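Local coordinates for protein toll-like receptor 13 (Mus musculus, PDB 4Z0C) that recognises single-stranded bacterial 23S rRNA through its leucine-rich-repeat ectodomain and signals through MYD88 and TRAF6 to activate NF-kappa-B, at residues 101-106 / 126-131; 438-443 / 462-467; 482-487 / 501-506. All blocks are in the same frame, centred on the assembly; numbering follows the deposited sequence.

Contact 1 of 3, residues 101-106 / 126-131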
ATOM      1  N   SER A 101      -2.275 -51.270   9.236  1.00 47.36           N
ATOM      2  CA  SER A 101      -1.038 -50.585   9.621  1.00 37.11           C
ATOM      3  C   SER A 101      -1.007 -49.904  11.002  1.00 32.73           C
ATOM      4  O   SER A 101      -0.007 -49.298  11.368  1.00 37.97           O
ATOM      5  CB  SER A 101      -0.712 -49.545   8.549  1.00 45.35           C
ATOM      6  OG  SER A 101      -0.998 -50.037   7.249  1.00 51.53           O
ATOM      7  N   PHE A 102      -2.058 -50.066  11.789  1.00 37.57           N
ATOM      8  CA  PHE A 102      -2.248 -49.295  13.025  1.00 38.46           C
ATOM      9  C   PHE A 102      -1.909 -49.910  14.386  1.00 47.87           C
ATOM     10  O   PHE A 102      -2.336 -49.377  15.412  1.00 47.54           O
ATOM     11  CB  PHE A 102      -3.670 -48.730  13.028  1.00 37.65           C
ATOM     12  CG  PHE A 102      -3.987 -47.962  11.786  1.00 42.62           C
ATOM     13  CD1 PHE A 102      -3.510 -46.664  11.621  1.00 37.84           C
ATOM     14  CD2 PHE A 102      -4.656 -48.568  10.737  1.00 39.19           C
ATOM     15  CE1 PHE A 102      -3.773 -45.960  10.466  1.00 39.74           C
ATOM     16  CE2 PHE A 102      -4.913 -47.866   9.576  1.00 44.72           C
ATOM     17  CZ  PHE A 102      -4.469 -46.558   9.441  1.00 40.52           C
ATOM     18  N   GLU A 103      -1.176 -51.019  14.414  1.00 53.00           N
ATOM     19  CA  GLU A 103      -0.821 -51.614  15.699  1.00 55.35           C
ATOM     20  C   GLU A 103       0.081 -50.675  16.517  1.00 49.02           C
ATOM     21  O   GLU A 103       0.997 -50.047  15.994  1.00 39.90           O
ATOM     22  CB  GLU A 103      -0.149 -52.979  15.509  1.00 58.33           C
ATOM     23  CG  GLU A 103      -0.373 -53.952  16.679  1.00 70.57           C
ATOM     24  CD  GLU A 103      -1.759 -54.628  16.677  1.00 71.69           C
ATOM     25  OE1 GLU A 103      -2.278 -54.964  15.588  1.00 74.95           O
ATOM     26  OE2 GLU A 103      -2.326 -54.827  17.775  1.00 63.88           O
ATOM     27  N   GLY A 104      -0.213 -50.581  17.808  1.00 49.28           N
ATOM     28  CA  GLY A 104       0.534 -49.741  18.723  1.00 37.08           C
ATOM     29  C   GLY A 104      -0.136 -48.428  19.061  1.00 41.14           C
ATOM     30  O   GLY A 104       0.226 -47.761  20.029  1.00 33.86           O
ATOM     31  N   LEU A 105      -1.148 -48.057  18.288  1.00 47.28           N
ATOM     32  CA  LEU A 105      -1.742 -46.737  18.455  1.00 47.18           C
ATOM     33  C   LEU A 105      -2.840 -46.782  19.497  1.00 43.68           C
ATOM     34  O   LEU A 105      -3.954 -46.309  19.259  1.00 41.03           O
ATOM     35  CB  LEU A 105      -2.253 -46.210  17.118  1.00 46.75           C
ATOM     36  CG  LEU A 105      -1.106 -45.936  16.147  1.00 44.89           C
ATOM     37  CD1 LEU A 105      -1.628 -45.754  14.739  1.00 41.98           C
ATOM     38  CD2 LEU A 105      -0.303 -44.701  16.594  1.00 49.09           C
ATOM     39  N   SER A 106      -2.502 -47.327  20.664  1.00 30.92           N
ATOM     40  CA  SER A 106      -3.514 -47.678  21.664  1.00 42.65           C
ATOM     41  C   SER A 106      -4.080 -46.473  22.406  1.00 44.82           C
ATOM     42  O   SER A 106      -5.051 -46.605  23.155  1.00 51.94           O
ATOM     43  CB  SER A 106      -2.990 -48.749  22.644  1.00 37.85           C
ATOM     44  OG  SER A 106      -2.132 -48.188  23.616  1.00 44.69           O
ATOM     45  N   PHE A 126      -8.757 -51.111  11.997  1.00 36.85           N
ATOM     46  CA  PHE A 126      -8.880 -50.240  13.175  1.00 38.32           C
ATOM     47  C   PHE A 126      -8.930 -50.940  14.543  1.00 47.07           C
ATOM     48  O   PHE A 126      -9.118 -50.278  15.569  1.00 47.53           O
ATOM     49  CB  PHE A 126     -10.100 -49.308  13.008  1.00 26.74           C
ATOM     50  CG  PHE A 126     -10.018 -48.423  11.808  1.00 32.83           C
ATOM     51  CD1 PHE A 126      -8.795 -47.891  11.402  1.00 37.66           C
ATOM     52  CD2 PHE A 126     -11.150 -48.129  11.067  1.00 43.69           C
ATOM     53  CE1 PHE A 126      -8.713 -47.067  10.292  1.00 37.31           C
ATOM     54  CE2 PHE A 126     -11.073 -47.305   9.948  1.00 39.16           C
ATOM     55  CZ  PHE A 126      -9.852 -46.777   9.564  1.00 38.04           C
ATOM     56  N   THR A 127      -8.778 -52.264  14.556  1.00 48.97           N
ATOM     57  CA  THR A 127      -8.771 -53.045  15.808  1.00 47.52           C
ATOM     58  C   THR A 127      -7.884 -52.536  16.969  1.00 39.78           C
ATOM     59  O   THR A 127      -8.352 -52.486  18.113  1.00 37.52           O
ATOM     60  CB  THR A 127      -8.471 -54.543  15.542  1.00 61.95           C
ATOM     61  OG1 THR A 127      -9.438 -55.067  14.618  1.00 65.33           O
ATOM     62  CG2 THR A 127      -8.553 -55.330  16.834  1.00 55.01           C
ATOM     63  N   PRO A 128      -6.626 -52.126  16.688  1.00 33.51           N
ATOM     64  CA  PRO A 128      -5.837 -51.591  17.812  1.00 35.84           C
ATOM     65  C   PRO A 128      -6.346 -50.237  18.336  1.00 48.26           C
ATOM     66  O   PRO A 128      -5.916 -49.811  19.406  1.00 55.38           O
ATOM     67  CB  PRO A 128      -4.433 -51.412  17.216  1.00 29.28           C
ATOM     68  CG  PRO A 128      -4.412 -52.219  15.973  1.00 28.52           C
ATOM     69  CD  PRO A 128      -5.818 -52.233  15.457  1.00 28.89           C
ATOM     70  N   LEU A 129      -7.263 -49.592  17.618  1.00 45.97           N
ATOM     71  CA  LEU A 129      -7.659 -48.228  17.953  1.00 42.93           C
ATOM     72  C   LEU A 129      -8.734 -48.170  19.028  1.00 43.03           C
ATOM     73  O   LEU A 129      -9.816 -47.638  18.810  1.00 44.31           O
ATOM     74  CB  LEU A 129      -8.116 -47.484  16.705  1.00 43.28           C
ATOM     75  CG  LEU A 129      -7.085 -47.522  15.582  1.00 41.13           C
ATOM     76  CD1 LEU A 129      -7.560 -46.698  14.399  1.00 29.96           C
ATOM     77  CD2 LEU A 129      -5.715 -47.067  16.081  1.00 35.28           C
ATOM     78  N   ILE A 130      -8.411 -48.693  20.203  1.00 42.40           N
ATOM     79  CA  ILE A 130      -9.373 -48.802  21.291  1.00 40.82           C
ATOM     80  C   ILE A 130      -9.791 -47.477  21.935  1.00 44.26           C
ATOM     81  O   ILE A 130     -10.695 -47.470  22.776  1.00 44.00           O
ATOM     82  CB  ILE A 130      -8.853 -49.734  22.394  1.00 47.42           C
ATOM     83  CG1 ILE A 130      -7.459 -49.271  22.834  1.00 42.95           C
ATOM     84  CG2 ILE A 130      -8.805 -51.181  21.894  1.00 46.27           C
ATOM     85  CD1 ILE A 130      -7.091 -49.702  24.210  1.00 37.52           C
ATOM     86  N   LYS A 131      -9.138 -46.371  21.557  1.00 40.46           N
ATOM     87  CA  LYS A 131      -9.461 -45.053  22.118  1.00 35.11           C
ATOM     88  C   LYS A 131      -9.965 -44.043  21.076  1.00 39.74           C
ATOM     89  O   LYS A 131     -10.292 -42.901  21.418  1.00 40.18           O
ATOM     90  CB  LYS A 131      -8.243 -44.460  22.834  1.00 38.36           C
ATOM     91  CG  LYS A 131      -7.755 -45.253  24.028  1.00 45.73           C
ATOM     92  CD  LYS A 131      -8.197 -44.623  25.340  1.00 53.49           C
ATOM     93  CE  LYS A 131      -8.208 -45.657  26.460  1.00 64.43           C
ATOM     94  NZ  LYS A 131      -7.471 -45.217  27.674  1.00 67.70           N
TER
HETATM   95  O   HOH W   1      -7.005 -45.709  20.073  1.00 27.58           O

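Contact 2 of 3, residues 438-443 / 462-467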
ATOM      1  N   THR A 438     -11.025  11.600   7.375  1.00 24.45           N
ATOM      2  CA  THR A 438     -10.603  12.329   8.568  1.00 30.62           C
ATOM      3  C   THR A 438     -11.416  11.916   9.794  1.00 28.26           C
ATOM      4  O   THR A 438     -12.552  11.461   9.686  1.00 32.90           O
ATOM      5  CB  THR A 438     -10.711  13.868   8.426  1.00 20.02           C
ATOM      6  OG1 THR A 438     -12.027  14.281   8.804  1.00 33.09           O
ATOM      7  CG2 THR A 438     -10.418  14.314   7.019  1.00 23.77           C
ATOM      8  N   LEU A 439     -10.814  12.083  10.965  1.00 27.39           N
ATOM      9  CA  LEU A 439     -11.464  11.775  12.225  1.00 34.90           C
ATOM     10  C   LEU A 439     -11.679  13.093  12.960  1.00 40.67           C
ATOM     11  O   LEU A 439     -10.729  13.840  13.194  1.00 37.56           O
ATOM     12  CB  LEU A 439     -10.562  10.852  13.034  1.00 25.54           C
ATOM     13  CG  LEU A 439     -11.127   9.695  13.847  1.00 33.87           C
ATOM     14  CD1 LEU A 439     -12.251   8.926  13.126  1.00 32.08           C
ATOM     15  CD2 LEU A 439      -9.972   8.756  14.215  1.00 26.73           C
ATOM     16  N   ASN A 440     -12.931  13.401  13.283  1.00 45.72           N
ATOM     17  CA  ASN A 440     -13.232  14.662  13.945  1.00 45.88           C
ATOM     18  C   ASN A 440     -13.124  14.514  15.456  1.00 48.83           C
ATOM     19  O   ASN A 440     -13.262  13.406  15.983  1.00 54.91           O
ATOM     20  CB  ASN A 440     -14.632  15.154  13.563  1.00 44.13           C
ATOM     21  CG  ASN A 440     -14.805  15.317  12.062  1.00 50.79           C
ATOM     22  OD1 ASN A 440     -15.665  14.671  11.453  1.00 53.02           O
ATOM     23  ND2 ASN A 440     -13.979  16.175  11.451  1.00 45.42           N
ATOM     24  N   HIS A 441     -12.887  15.623  16.149  1.00 43.91           N
ATOM     25  CA  HIS A 441     -12.808  15.601  17.607  1.00 48.90           C
ATOM     26  C   HIS A 441     -14.130  15.123  18.198  1.00 49.46           C
ATOM     27  O   HIS A 441     -15.219  15.473  17.713  1.00 44.36           O
ATOM     28  CB  HIS A 441     -12.476  16.990  18.170  1.00 54.41           C
ATOM     29  CG  HIS A 441     -13.601  17.976  18.059  1.00 63.26           C
ATOM     30  ND1 HIS A 441     -13.942  18.586  16.871  1.00 68.74           N
ATOM     31  CD2 HIS A 441     -14.469  18.443  18.988  1.00 67.80           C
ATOM     32  CE1 HIS A 441     -14.973  19.391  17.073  1.00 72.49           C
ATOM     33  NE2 HIS A 441     -15.311  19.322  18.347  1.00 73.65           N
ATOM     34  N   GLY A 442     -14.021  14.306  19.241  1.00 52.34           N
ATOM     35  CA  GLY A 442     -15.174  13.851  19.988  1.00 47.36           C
ATOM     36  C   GLY A 442     -16.043  12.815  19.307  1.00 45.96           C
ATOM     37  O   GLY A 442     -17.123  12.497  19.820  1.00 45.80           O
ATOM     38  N   THR A 443     -15.590  12.288  18.167  1.00 36.37           N
ATOM     39  CA  THR A 443     -16.414  11.348  17.398  1.00 36.52           C
ATOM     40  C   THR A 443     -16.864  10.153  18.239  1.00 30.67           C
ATOM     41  O   THR A 443     -17.975   9.673  18.067  1.00 28.21           O
ATOM     42  CB  THR A 443     -15.718  10.857  16.105  1.00 37.98           C
ATOM     43  OG1 THR A 443     -15.603  11.942  15.182  1.00 39.84           O
ATOM     44  CG2 THR A 443     -16.523   9.735  15.438  1.00 27.19           C
ATOM     45  N   ILE A 462      -5.887  12.742   8.176  1.00 34.13           N
ATOM     46  CA  ILE A 462      -5.996  13.777   9.200  1.00 39.68           C
ATOM     47  C   ILE A 462      -6.740  13.295  10.437  1.00 44.77           C
ATOM     48  O   ILE A 462      -7.915  12.933  10.368  1.00 45.48           O
ATOM     49  CB  ILE A 462      -6.739  15.030   8.649  1.00 48.31           C
ATOM     50  CG1 ILE A 462      -6.099  15.498   7.341  1.00 53.76           C
ATOM     51  CG2 ILE A 462      -6.773  16.149   9.681  1.00 39.87           C
ATOM     52  CD1 ILE A 462      -4.683  16.021   7.506  1.00 58.37           C
ATOM     53  N   LEU A 463      -6.048  13.291  11.571  1.00 46.70           N
ATOM     54  CA  LEU A 463      -6.674  12.996  12.850  1.00 31.52           C
ATOM     55  C   LEU A 463      -6.686  14.251  13.711  1.00 31.67           C
ATOM     56  O   LEU A 463      -5.649  14.667  14.215  1.00 39.96           O
ATOM     57  CB  LEU A 463      -5.941  11.862  13.568  1.00 32.90           C
ATOM     58  CG  LEU A 463      -5.794  10.505  12.879  1.00 30.68           C
ATOM     59  CD1 LEU A 463      -5.121   9.517  13.802  1.00 33.04           C
ATOM     60  CD2 LEU A 463      -7.130   9.979  12.491  1.00 34.78           C
ATOM     61  N   GLU A 464      -7.855  14.865  13.852  1.00 42.76           N
ATOM     62  CA  GLU A 464      -8.010  16.032  14.711  1.00 42.29           C
ATOM     63  C   GLU A 464      -7.550  15.714  16.130  1.00 48.77           C
ATOM     64  O   GLU A 464      -7.587  14.565  16.563  1.00 53.96           O
ATOM     65  CB  GLU A 464      -9.471  16.506  14.723  1.00 38.00           C
ATOM     66  CG  GLU A 464      -9.919  17.205  13.441  1.00 42.76           C
ATOM     67  CD  GLU A 464     -11.327  17.845  13.538  1.00 66.24           C
ATOM     68  OE1 GLU A 464     -12.020  17.936  12.498  1.00 57.20           O
ATOM     69  OE2 GLU A 464     -11.748  18.257  14.645  1.00 68.45           O
ATOM     70  N   PRO A 465      -7.075  16.732  16.850  1.00 54.25           N
ATOM     71  CA  PRO A 465      -6.751  16.570  18.269  1.00 48.48           C
ATOM     72  C   PRO A 465      -8.005  16.149  19.005  1.00 44.55           C
ATOM     73  O   PRO A 465      -9.083  16.575  18.603  1.00 47.31           O
ATOM     74  CB  PRO A 465      -6.358  17.985  18.699  1.00 51.11           C
ATOM     75  CG  PRO A 465      -5.944  18.668  17.432  1.00 48.36           C
ATOM     76  CD  PRO A 465      -6.793  18.094  16.359  1.00 52.66           C
ATOM     77  N   ASN A 466      -7.868  15.334  20.047  1.00 46.84           N
ATOM     78  CA  ASN A 466      -9.019  14.822  20.797  1.00 49.45           C
ATOM     79  C   ASN A 466     -10.005  13.982  19.964  1.00 43.72           C
ATOM     80  O   ASN A 466     -11.192  13.900  20.294  1.00 37.27           O
ATOM     81  CB  ASN A 466      -9.756  15.965  21.515  1.00 54.12           C
ATOM     82  CG  ASN A 466      -8.857  16.738  22.463  1.00 63.40           C
ATOM     83  OD1 ASN A 466      -8.000  16.162  23.135  1.00 66.72           O
ATOM     84  ND2 ASN A 466      -9.037  18.055  22.507  1.00 64.48           N
ATOM     85  N   SER A 467      -9.514  13.377  18.883  1.00 39.81           N
ATOM     86  CA  SER A 467     -10.314  12.438  18.097  1.00 38.76           C
ATOM     87  C   SER A 467     -10.801  11.285  18.966  1.00 37.92           C
ATOM     88  O   SER A 467     -11.901  10.779  18.779  1.00 42.08           O
ATOM     89  CB  SER A 467      -9.485  11.859  16.951  1.00 40.28           C
ATOM     90  OG  SER A 467      -9.481  12.718  15.833  1.00 51.74           O
TER

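Contact 3 of 3, residues 482-487 / 501-506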
ATOM      1  N   ASN A 482      -3.680   2.875   6.700  1.00 20.80           N
ATOM      2  CA  ASN A 482      -4.184   4.190   6.377  1.00 16.32           C
ATOM      3  C   ASN A 482      -3.082   5.017   5.763  1.00 19.34           C
ATOM      4  O   ASN A 482      -2.159   4.460   5.172  1.00 23.64           O
ATOM      5  CB  ASN A 482      -4.788   4.864   7.603  1.00 20.98           C
ATOM      6  CG  ASN A 482      -6.159   4.316   7.939  1.00 31.10           C
ATOM      7  OD1 ASN A 482      -7.143   4.649   7.274  1.00 32.41           O
ATOM      8  ND2 ASN A 482      -6.231   3.470   8.958  1.00 18.30           N
ATOM      9  N   SER A 483      -3.193   6.340   5.872  1.00 23.58           N
ATOM     10  CA  SER A 483      -2.201   7.246   5.294  1.00 25.07           C
ATOM     11  C   SER A 483      -1.706   8.249   6.323  1.00 24.97           C
ATOM     12  O   SER A 483      -1.339   9.382   5.982  1.00 31.29           O
ATOM     13  CB  SER A 483      -2.787   7.995   4.084  1.00 28.26           C
ATOM     14  OG  SER A 483      -3.003   7.114   2.994  1.00 29.46           O
ATOM     15  N   LEU A 484      -1.685   7.829   7.581  1.00 21.69           N
ATOM     16  CA  LEU A 484      -1.235   8.695   8.664  1.00 25.13           C
ATOM     17  C   LEU A 484       0.264   8.919   8.510  1.00 25.51           C
ATOM     18  O   LEU A 484       0.978   8.006   8.102  1.00 27.75           O
ATOM     19  CB  LEU A 484      -1.558   8.051  10.014  1.00 27.43           C
ATOM     20  CG  LEU A 484      -3.033   7.642  10.112  1.00 26.89           C
ATOM     21  CD1 LEU A 484      -3.256   6.678  11.250  1.00 26.18           C
ATOM     22  CD2 LEU A 484      -3.966   8.869  10.238  1.00 20.03           C
ATOM     23  N   SER A 485       0.725  10.135   8.823  1.00 25.43           N
ATOM     24  CA  SER A 485       2.142  10.495   8.711  1.00 32.19           C
ATOM     25  C   SER A 485       2.703  11.176   9.971  1.00 39.48           C
ATOM     26  O   SER A 485       3.732  10.765  10.473  1.00 54.62           O
ATOM     27  CB  SER A 485       2.404  11.336   7.462  1.00 26.24           C
ATOM     28  OG  SER A 485       1.447  12.367   7.342  1.00 35.29           O
ATOM     29  N   TYR A 486       2.078  12.236  10.457  1.00 40.03           N
ATOM     30  CA  TYR A 486       2.566  12.884  11.677  1.00 39.76           C
ATOM     31  C   TYR A 486       1.538  12.794  12.798  1.00 42.99           C
ATOM     32  O   TYR A 486       0.361  12.549  12.539  1.00 52.48           O
ATOM     33  CB  TYR A 486       2.932  14.350  11.417  1.00 41.80           C
ATOM     34  CG  TYR A 486       1.744  15.271  11.236  1.00 51.67           C
ATOM     35  CD1 TYR A 486       1.122  15.862  12.332  1.00 58.78           C
ATOM     36  CD2 TYR A 486       1.258  15.568   9.969  1.00 61.28           C
ATOM     37  CE1 TYR A 486       0.036  16.710  12.172  1.00 69.42           C
ATOM     38  CE2 TYR A 486       0.175  16.418   9.796  1.00 69.50           C
ATOM     39  CZ  TYR A 486      -0.431  16.984  10.902  1.00 72.62           C
ATOM     40  OH  TYR A 486      -1.510  17.821  10.737  1.00 74.88           O
ATOM     41  N   PHE A 487       1.976  13.019  14.037  1.00 49.36           N
ATOM     42  CA  PHE A 487       1.085  12.931  15.196  1.00 61.12           C
ATOM     43  C   PHE A 487       0.904  14.277  15.892  1.00 57.84           C
ATOM     44  O   PHE A 487       1.876  14.921  16.261  1.00 59.93           O
ATOM     45  CB  PHE A 487       1.653  11.949  16.224  1.00 69.85           C
ATOM     46  CG  PHE A 487       2.038  10.610  15.658  1.00 70.06           C
ATOM     47  CD1 PHE A 487       1.080   9.640  15.418  1.00 63.08           C
ATOM     48  CD2 PHE A 487       3.367  10.331  15.352  1.00 71.64           C
ATOM     49  CE1 PHE A 487       1.438   8.406  14.908  1.00 60.25           C
ATOM     50  CE2 PHE A 487       3.731   9.100  14.835  1.00 68.09           C
ATOM     51  CZ  PHE A 487       2.762   8.134  14.612  1.00 61.80           C
ATOM     52  N   LEU A 501      -1.664  -0.804  20.328  1.00 24.51           N
ATOM     53  CA  LEU A 501      -1.805   0.223  19.306  1.00 21.95           C
ATOM     54  C   LEU A 501      -1.139  -0.234  18.011  1.00 24.28           C
ATOM     55  O   LEU A 501       0.056  -0.500  17.977  1.00 26.39           O
ATOM     56  CB  LEU A 501      -1.227   1.551  19.786  1.00 17.54           C
ATOM     57  CG  LEU A 501      -1.176   2.689  18.760  1.00 16.65           C
ATOM     58  CD1 LEU A 501      -2.575   3.095  18.309  1.00 14.55           C
ATOM     59  CD2 LEU A 501      -0.420   3.906  19.329  1.00 19.10           C
ATOM     60  N   LYS A 502      -1.930  -0.321  16.948  1.00 29.57           N
ATOM     61  CA  LYS A 502      -1.462  -0.851  15.674  1.00 24.13           C
ATOM     62  C   LYS A 502      -1.436   0.221  14.582  1.00 19.59           C
ATOM     63  O   LYS A 502      -2.475   0.688  14.139  1.00 17.74           O
ATOM     64  CB  LYS A 502      -2.369  -1.989  15.250  1.00 18.06           C
ATOM     65  CG  LYS A 502      -2.455  -3.121  16.290  1.00 21.21           C
ATOM     66  CD  LYS A 502      -3.329  -4.229  15.790  1.00 22.36           C
ATOM     67  CE  LYS A 502      -3.338  -5.384  16.768  1.00 43.73           C
ATOM     68  NZ  LYS A 502      -4.141  -6.531  16.254  1.00 52.61           N
ATOM     69  N   LEU A 503      -0.242   0.588  14.142  1.00 19.05           N
ATOM     70  CA  LEU A 503      -0.078   1.700  13.214  1.00 18.16           C
ATOM     71  C   LEU A 503       0.723   1.285  11.992  1.00 18.46           C
ATOM     72  O   LEU A 503       1.294   2.119  11.305  1.00 27.49           O
ATOM     73  CB  LEU A 503       0.622   2.854  13.911  1.00 15.00           C
ATOM     74  CG  LEU A 503      -0.195   3.700  14.886  1.00 27.52           C
ATOM     75  CD1 LEU A 503       0.751   4.640  15.641  1.00 28.33           C
ATOM     76  CD2 LEU A 503      -1.259   4.494  14.175  1.00 31.87           C
ATOM     77  N   GLY A 504       0.805  -0.011  11.749  1.00 16.83           N
ATOM     78  CA  GLY A 504       1.600  -0.509  10.643  1.00 17.39           C
ATOM     79  C   GLY A 504       0.997  -0.115   9.313  1.00 26.56           C
ATOM     80  O   GLY A 504      -0.175   0.201   9.246  1.00 22.91           O
ATOM     81  N   PHE A 505       1.809  -0.123   8.261  1.00 31.95           N
ATOM     82  CA  PHE A 505       1.345   0.170   6.905  1.00 23.34           C
ATOM     83  C   PHE A 505       0.626   1.502   6.767  1.00 22.28           C
ATOM     84  O   PHE A 505      -0.406   1.607   6.114  1.00 22.61           O
ATOM     85  CB  PHE A 505       0.519  -0.985   6.357  1.00 27.49           C
ATOM     86  CG  PHE A 505       1.211  -2.304   6.469  1.00 23.38           C
ATOM     87  CD1 PHE A 505       2.056  -2.738   5.464  1.00 27.69           C
ATOM     88  CD2 PHE A 505       1.050  -3.094   7.596  1.00 33.20           C
ATOM     89  CE1 PHE A 505       2.719  -3.960   5.568  1.00 35.70           C
ATOM     90  CE2 PHE A 505       1.707  -4.315   7.715  1.00 40.44           C
ATOM     91  CZ  PHE A 505       2.549  -4.745   6.698  1.00 38.24           C
ATOM     92  N   ASN A 506       1.194   2.517   7.407  1.00 22.15           N
ATOM     93  CA  ASN A 506       0.847   3.899   7.136  1.00 18.91           C
ATOM     94  C   ASN A 506       1.982   4.627   6.391  1.00 25.00           C
ATOM     95  O   ASN A 506       2.688   4.019   5.580  1.00 22.77           O
ATOM     96  CB  ASN A 506       0.487   4.603   8.441  1.00 16.25           C
ATOM     97  CG  ASN A 506      -0.931   4.328   8.862  1.00 26.49           C
ATOM     98  OD1 ASN A 506      -1.852   5.015   8.430  1.00 25.90           O
ATOM     99  ND2 ASN A 506      -1.124   3.304   9.686  1.00 24.72           N
TER

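Contact 1 of 3, residues 101-106 / 126-131
Neither segment is helix or strand: each bends through a beta turn, type II from Phe102 to Leu105 and type I from Phe126 to Leu129, and then through an inverse gamma turn centred on Leu105 or Leu129. The two bends run side by side, with Glu103 CA 5.4 Å from Pro128 CA. Pro128 lies against the first turn, its CB 3.4 Å from Phe102 O. The carboxylate of Glu103 reaches the same ring because its chain is bent at chi2 (78°), which brings OE1 to 3.5 Å from Pro128 CG, the two side chains crossing at about a right angle. Phe102 and Phe126 lie alongside each other, both with CG anti to the carbonyl carbon. Their centroids are 5.7 Å apart and their planes 51° apart, an oblique pair in which Phe102 CE2 approaches Phe126 CE1 to 3.9 Å. Leu129 sends CD2 back across the interface, 3.7 Å from Leu105 CB and also near Phe102 CB. Toward the C-terminal ends of the segments the link is a water, which donates to Leu105 O and accepts from Lys131 N at 2.7 Å. Lys131 contributes mainly aliphatic carbon, its CG resting on Ser106 O. Leu105 also packs on Phe79 of the preceding repeat and on Leu85 of its own. Phenylalanine and leucine thus recur at matching places, Phe102 with Phe126 and Leu105 with Leu129, as expected of the convex-side turns of successive leucine-rich repeats, where phenylalanines recurring from repeat to repeat form a spine along the solenoid.

Contact 2 of 3, residues 438-443 / 462-467
Two short parallel strands and the turns that follow them share three backbone hydrogen bonds. In the strand part Leu439 N donates to Ile462 O at 3.1 Å and Leu439 O accepts from Glu464 N, both donors lying nearly along the C=O axis. Thr438 therefore pairs with Ile462 and Leu439 with Leu463. Beyond the strands each chain makes a type II turn, Asn440 to Thr443 and Glu464 to Ser467, and Gly442 N joins them by donating to Asn466 O at 3.0 Å. Each turn is braced internally by the hydroxyl of its last residue: Thr443 OG1 donates to Asn440 O and Ser467 OG to Glu464 O. This short pair lies apart from the main parallel run of strands such as 428-430 and 452-454; equivalent segments of LRR 17 and LRR 18 lie next to each other, as in a leucine-rich-repeat solenoid.

The polar side-chain bonds converge on Glu464. With CG anti to the carbonyl carbon and the chain extended beyond it, its carboxylate reaches across to the neighbouring turn. OE1 receives Asn440 ND2 at 2.8 Å from above the carboxylate plane. OE2 accepts twice: His441 ND1, 3.1 Å away and near the ring plane, meets its syn lone pair, while His441 N approaches from above the plane at 3.2 Å. A chi1 of 71° puts the imidazole in the crowded position, and chi2 of -76° turns ND1 to the acid; the carboxylate would probably stabilise a protonated ring.

Apolar packing occupies the face bearing Leu439 and Leu463, which lie side by side with their CD2 atoms 3.5 Å apart. Ser467 CB flanks Leu439, and Leu463 continues the packing onto Leu484 and Leu491 of the next repeat.

Contact 3 of 3, residues 482-487 / 501-506
Asn506 carries the contact through its side-chain conformation. Its CG stands anti to the carbonyl carbon, beside the backbone N (chi1 -82°), and chi2 of -86° turns the amide so that its two ends serve different partners. OD1 faces the 482-487 segment and accepts Leu484 N at 2.9 Å; the donor lies in the carbonyl plane, on a lone pair, with an N-H...O angle of 158°. ND2 turns back to its own segment and donates to Leu503 O at 3.1 Å, approaching from above that carbonyl's plane, and it also bonds to Leu479 O. Leu484 lies alongside Asn506, pointing the same way, and its CG comes within 3.3 Å of Asn506 OD1, so aliphatic carbon lines one side of the amide oxygen. Asn482 has nearly the same torsions and repeats the pattern one repeat earlier: its OD1 accepts from Leu460 N and its ND2 donates to Leu479 O and Leu455 O.

The apolar part is centred on Leu503, whose CG is anti to the carbonyl carbon. Its two methyls diverge: CD1 meets Phe487 CE1 tip to tip at 3.9 Å, and CD2 lies 4.2 Å from Leu484 CD1. The Phe487 ring is poorly ordered, so its exact setting deserves caution. Phe505 directs its ring elsewhere, stacking on Tyr481 and packing on a sugar of the bound RNA.

With both ends of its buried amide bonded to main chain, Asn506 acts as the asparagine of a leucine-rich-repeat asparagine column, tying consecutive turns together beside residues that touch the RNA.

Overall arrangement
All three contacts join neighbouring repeats of one leucine-rich-repeat solenoid and follow in series along the chain. Contact 1, in loops of the early repeats, lies on the opposite side of the chain's centre from the others, its centre about 64 Å from that of contact 2 and about 55 Å from that of contact 3. Contact 2 lies on the separate strand pair 438-439/462-463, whereas 501-506 of contact 3 starts on strand 500-502 of the main parallel run. Their centres are about 14 Å apart, and they touch where Leu463 CG packs on Leu484 CD2. The same stacking of repeats thus builds both framework remote from the ligand and, around 501-506, part of the RNA-binding surface.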